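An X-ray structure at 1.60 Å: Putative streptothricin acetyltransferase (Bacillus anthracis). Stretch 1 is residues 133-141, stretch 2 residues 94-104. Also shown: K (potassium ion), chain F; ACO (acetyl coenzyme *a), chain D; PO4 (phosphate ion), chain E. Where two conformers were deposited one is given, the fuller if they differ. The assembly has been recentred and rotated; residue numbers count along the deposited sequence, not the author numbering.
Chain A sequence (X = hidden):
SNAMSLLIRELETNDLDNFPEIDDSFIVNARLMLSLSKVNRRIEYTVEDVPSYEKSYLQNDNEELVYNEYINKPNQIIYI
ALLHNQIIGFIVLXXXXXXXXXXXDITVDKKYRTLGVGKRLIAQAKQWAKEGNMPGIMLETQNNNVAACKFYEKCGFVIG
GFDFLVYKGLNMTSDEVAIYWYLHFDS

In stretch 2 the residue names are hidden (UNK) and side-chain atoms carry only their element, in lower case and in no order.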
# COMPACT_ATOMS: atom_id res chain seq x y z
N ASN A 133 0.24 17.45 12.59
CA ASN A 133 0.74 18.09 11.37
C ASN A 133 0.67 17.22 10.13
O ASN A 133 1.49 17.33 9.20
CB ASN A 133 2.17 18.59 11.62
CG ASN A 133 2.24 19.61 12.73
OD1 ASN A 133 1.42 20.52 12.81
ND2 ASN A 133 3.25 19.48 13.58
N MSE A 134 -0.33 16.36 10.12
CA MSE A 134 -0.60 15.46 9.01
C MSE A 134 -1.51 16.21 8.06
O MSE A 134 -2.51 16.79 8.48
CB MSE A 134 -1.23 14.19 9.54
CG MSE A 134 -0.22 13.35 10.31
SE MSE A 134 -1.02 11.81 11.20
CE MSE A 134 -0.98 12.53 13.04
N PRO A 135 -1.20 16.17 6.76
CA PRO A 135 -1.99 16.92 5.79
C PRO A 135 -3.30 16.32 5.30
O PRO A 135 -3.99 16.95 4.49
CB PRO A 135 -1.00 17.08 4.63
CG PRO A 135 -0.20 15.83 4.66
CD PRO A 135 -0.04 15.51 6.14
N GLY A 136 -3.67 15.14 5.79
CA GLY A 136 -4.91 14.51 5.39
C GLY A 136 -5.06 13.15 6.04
O GLY A 136 -4.25 12.78 6.90
N ILE A 137 -6.10 12.44 5.63
CA ILE A 137 -6.39 11.12 6.14
C ILE A 137 -6.68 10.23 4.95
O ILE A 137 -7.23 10.68 3.95
CB ILE A 137 -7.64 11.08 7.01
CG1 ILE A 137 -7.61 12.10 8.13
CG2 ILE A 137 -7.85 9.67 7.55
CD1 ILE A 137 -8.91 12.09 8.93
N MSE A 138 -6.30 8.97 5.03
CA MSE A 138 -6.56 8.02 3.94
C MSE A 138 -6.85 6.65 4.48
O MSE A 138 -6.64 6.38 5.67
CB MSE A 138 -5.34 7.91 3.03
CG MSE A 138 -4.13 7.43 3.79
SE MSE A 138 -2.53 7.25 2.74
CE MSE A 138 -2.79 5.72 1.74
N LEU A 139 -7.32 5.78 3.59
CA LEU A 139 -7.63 4.41 3.98
C LEU A 139 -7.84 3.56 2.74
O LEU A 139 -7.83 4.07 1.63
CB LEU A 139 -8.86 4.37 4.90
CG LEU A 139 -10.25 4.84 4.44
CD1 LEU A 139 -10.34 6.30 4.18
CD2 LEU A 139 -10.83 4.02 3.27
N GLU A 140 -7.91 2.25 2.96
CA GLU A 140 -8.17 1.29 1.90
C GLU A 140 -9.40 0.53 2.30
O GLU A 140 -9.61 0.25 3.48
CB GLU A 140 -7.02 0.29 1.73
CG GLU A 140 -7.25 -0.79 0.65
CD GLU A 140 -8.21 -1.94 1.04
OE1 GLU A 140 -8.67 -2.03 2.20
OE2 GLU A 140 -8.48 -2.80 0.17
N THR A 141 -10.23 0.24 1.31
CA THR A 141 -11.42 -0.56 1.51
C THR A 141 -11.51 -1.42 0.24
O THR A 141 -10.67 -1.30 -0.66
CB THR A 141 -12.68 0.30 1.90
OG1 THR A 141 -13.79 -0.55 2.26
CG2 THR A 141 -13.06 1.28 0.81
N UNK A 94 -2.99 5.36 12.36
CA UNK A 94 -1.52 5.38 12.40
C UNK A 94 -1.09 6.51 11.48
O UNK A 94 -1.90 7.07 10.73
c UNK A 94 -0.97 3.93 10.40
c UNK A 94 -0.17 2.64 8.39
c UNK A 94 -0.08 2.79 9.91
n UNK A 94 0.68 1.53 7.89
c UNK A 94 -0.87 4.11 11.88
N UNK A 95 0.18 6.90 11.59
CA UNK A 95 0.74 7.88 10.66
C UNK A 95 1.42 7.06 9.58
O UNK A 95 2.24 6.20 9.88
n UNK A 95 4.78 12.62 11.24
c UNK A 95 3.86 11.80 10.39
c UNK A 95 1.74 8.79 11.36
c UNK A 95 3.28 10.69 11.22
c UNK A 95 2.30 9.85 10.45
N UNK A 96 1.09 7.33 8.33
CA UNK A 96 1.63 6.59 7.19
C UNK A 96 2.94 7.18 6.66
O UNK A 96 3.30 8.30 6.99
n UNK A 96 0.37 5.71 3.84
o UNK A 96 1.29 4.42 5.43
c UNK A 96 0.79 5.49 5.07
c UNK A 96 0.59 6.59 6.08
N UNK A 97 3.63 6.44 5.80
CA UNK A 97 4.89 6.93 5.21
C UNK A 97 4.75 8.25 4.43
O UNK A 97 5.72 8.99 4.31
c UNK A 97 5.45 7.30 1.29
c UNK A 97 4.73 6.22 1.80
c UNK A 97 4.70 5.56 3.07
c UNK A 97 4.29 7.03 -0.81
c UNK A 97 5.52 5.89 4.29
n UNK A 97 3.22 4.56 1.70
c UNK A 97 3.57 5.97 -0.34
c UNK A 97 3.79 5.57 0.97
c UNK A 97 5.23 7.69 -0.01
c UNK A 97 3.78 4.56 2.96
N UNK A 98 3.57 8.52 3.87
CA UNK A 98 3.35 9.75 3.10
C UNK A 98 2.83 10.89 3.96
O UNK A 98 2.33 11.88 3.45
c UNK A 98 2.38 9.51 1.95
n UNK A 98 0.01 9.52 1.52
c UNK A 98 0.97 9.31 2.42
o UNK A 98 0.74 8.94 3.58
N UNK A 99 2.95 10.73 5.28
CA UNK A 99 2.52 11.72 6.25
C UNK A 99 1.05 11.78 6.56
O UNK A 99 0.68 12.42 7.52
o UNK A 99 5.30 13.84 5.37
c UNK A 99 4.61 13.16 6.11
c UNK A 99 3.10 13.11 5.95
n UNK A 99 5.12 12.41 7.09
N UNK A 100 0.19 11.09 5.81
CA UNK A 100 -1.22 11.12 6.12
C UNK A 100 -1.57 10.22 7.29
O UNK A 100 -0.86 9.26 7.61
c UNK A 100 -2.05 10.60 4.92
c UNK A 100 -3.17 13.45 1.90
c UNK A 100 -3.74 11.63 3.34
o UNK A 100 -3.45 14.40 0.93
c UNK A 100 -2.45 11.62 3.87
c UNK A 100 -1.53 12.51 3.35
c UNK A 100 -1.90 13.43 2.40
c UNK A 100 -4.10 12.56 2.36
N UNK A 101 -2.65 10.57 7.97
CA UNK A 101 -3.20 9.71 8.99
C UNK A 101 -3.82 8.59 8.15
O UNK A 101 -4.37 8.84 7.08
c UNK A 101 -4.26 10.42 9.77
N UNK A 102 -3.73 7.36 8.64
CA UNK A 102 -4.24 6.18 7.94
C UNK A 102 -5.20 5.44 8.87
O UNK A 102 -4.86 5.09 10.00
c UNK A 102 -3.19 4.09 5.37
c UNK A 102 -3.85 2.90 7.33
c UNK A 102 -4.14 1.78 6.56
o UNK A 102 -4.28 0.74 4.43
c UNK A 102 -3.51 2.98 4.60
c UNK A 102 -3.98 1.84 5.20
c UNK A 102 -3.38 4.07 6.74
c UNK A 102 -3.05 5.27 7.58
N UNK A 103 -6.41 5.20 8.37
CA UNK A 103 -7.41 4.49 9.16
C UNK A 103 -7.24 3.00 8.92
O UNK A 103 -7.54 2.49 7.84
c UNK A 103 -9.06 6.40 8.91
c UNK A 103 -8.84 4.89 8.77
c UNK A 103 -10.44 6.88 8.41
c UNK A 103 -9.84 4.06 9.62
N UNK A 104 -6.76 2.31 9.93
CA UNK A 104 -6.56 0.87 9.87
C UNK A 104 -7.88 0.14 9.99
O UNK A 104 -8.05 -0.93 9.40
c UNK A 104 -3.42 0.18 9.82
c UNK A 104 -5.66 0.42 11.00
o UNK A 104 -2.28 0.61 9.58
c UNK A 104 -4.22 0.90 10.88
o UNK A 104 -3.90 -0.81 9.24
K K F . -13.57 -3.32 3.28
N1A ACO D . -25.10 3.38 2.72
C2A ACO D . -25.15 4.66 2.32
N3A ACO D . -24.75 5.69 3.09
C4A ACO D . -24.27 5.44 4.34
C5A ACO D . -24.22 4.07 4.84
C6A ACO D . -24.68 3.01 3.94
N6A ACO D . -24.64 1.73 4.37
N7A ACO D . -23.73 4.10 6.08
C8A ACO D . -23.50 5.40 6.38
N9A ACO D . -23.81 6.19 5.33
C1B ACO D . -23.76 7.66 5.28
C2B ACO D . -24.88 8.19 6.17
O2B ACO D . -26.17 8.27 5.54
C3B ACO D . -24.37 9.53 6.60
O3B ACO D . -24.70 10.50 5.62
P3B ACO D . -25.21 11.98 5.98
O7A ACO D . -24.05 12.61 6.72
O8A ACO D . -26.44 11.73 6.82
O9A ACO D . -25.47 12.56 4.60
C4B ACO D . -22.86 9.35 6.64
O4B ACO D . -22.56 8.22 5.80
C5B ACO D . -22.37 9.10 8.07
O5B ACO D . -22.86 7.83 8.50
P1A ACO D . -22.75 7.39 10.03
O1A ACO D . -24.14 7.11 10.57
O2A ACO D . -21.88 8.40 10.72
O3A ACO D . -21.95 5.99 9.85
P2A ACO D . -21.95 4.75 10.85
O4A ACO D . -23.01 3.83 10.33
O5A ACO D . -21.98 5.17 12.30
O6A ACO D . -20.48 4.12 10.62
CBP ACO D . -19.21 2.50 9.37
CCP ACO D . -20.00 3.81 9.32
CDP ACO D . -18.59 2.26 8.00
CEP ACO D . -18.11 2.62 10.43
CAP ACO D . -20.14 1.34 9.74
OAP ACO D . -21.04 1.08 8.63
C9P ACO D . -19.42 0.05 10.03
O9P ACO D . -18.90 -0.15 11.10
N8P ACO D . -19.38 -0.89 9.08
C7P ACO D . -18.76 -2.20 9.28
C6P ACO D . -17.26 -2.15 9.42
C5P ACO D . -16.68 -1.50 8.20
O5P ACO D . -17.10 -1.76 7.08
N4P ACO D . -15.70 -0.65 8.39
C3P ACO D . -15.02 0.06 7.32
C2P ACO D . -14.00 -0.91 6.74
S1P ACO D . -12.72 -0.07 5.83
C ACO D . -11.72 0.52 7.06
O ACO D . -12.00 0.33 8.22
CH3 ACO D . -10.50 1.28 6.68
P PO4 E . 0.01 2.64 1.31
O1 PO4 E . -0.14 2.00 2.67
O2 PO4 E . 1.37 2.31 0.73
O3 PO4 E . -1.10 2.13 0.43
O4 PO4 E . -0.09 4.13 1.47
O HOH W 1 3.54 14.95 10.66
O HOH W 2 -7.29 1.00 5.54
O HOH W 3 -10.69 -3.78 2.86
O HOH W 4 -15.14 -6.00 2.09

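Position 94 carries four carbons in a row ending in a nitrogen, a lysine pattern; its CA-to-CB bond points away from stretch 1, and nothing there touches it. This is Lys94. Position 95 repeats the pattern with every torsion near t, and its second side-chain carbon from the backbone lies 3.9 Å from Met134 SE: Lys95, with CG at the contact. Its NZ donates to water 1 at 2.7 Å.

Position 96 has two carbons, the second bearing one oxygen and one nitrogen, hence Asn96. Its ND2 lies 3.5 Å from Met138 SE and donates to phosphate O4 at 2.9 Å. Position 97 has one carbon followed by fused five- and six-membered rings with one nitrogen, which only tryptophan supplies. Trp97 does not reach stretch 1; its NE1 donates to phosphate O2 at 3.1 Å.

Position 98 again shows two carbons with an oxygen and a nitrogen: Asn98. Its ND2 is 3.6 Å from Met138 SE, while its OD1 accepts from Asn96 ND2 at 3.3 Å. Position 99 has the same atoms and a positive phi of 79°, closing the type I turn that starts at Asn96. In Asn99, backbone O sits 3.1 Å from Met134 CG and finds no polar partner.

Position 100 has one carbon and a six-carbon ring bearing an oxygen, so it is Tyr100. Gly136 CA lies over a ring face, 3.8 Å from the centroid and 18° off the normal; an ideal CB on Gly136 would fall 2.5 Å from Tyr100 CE2, a clash. Position 101 has a single carbon, CB, 3.8 Å from Met134 SE: Ala101.

Position 102 repeats the oxygen-bearing ring. In Tyr102, CD2 packs 3.8 Å from Met138 CG. Position 103 has four carbons, forked at the first with one arm two carbons long, therefore Ile103; its CG1 meets Ile137 CG2 at 3.7 Å. Position 104 has three carbons, the third carrying two oxygens, which gives Glu104. Its CA-to-CB bond points away from stretch 1, and its OE2 forms a salt bridge with Lys94 NZ at 3.5 Å.

The contact works as a parallel strand pairing, with Ile137 opposite Ala101 and Met138 opposite Tyr102. Three hydrogen bonds hold the register: Ala101 N to Gly136 O (2.9 Å), Met138 N to Ala101 O (2.8 Å) and Ile103 N to Met138 O (3.0 Å). Ile137 and Ala101 share one sheet face, Met138 and Tyr102 the other, so apolar packing reinforces the ladder on both. Altogether 752 Å² is buried.

Stretch 2 (94-104) KKNWNNYAYIE
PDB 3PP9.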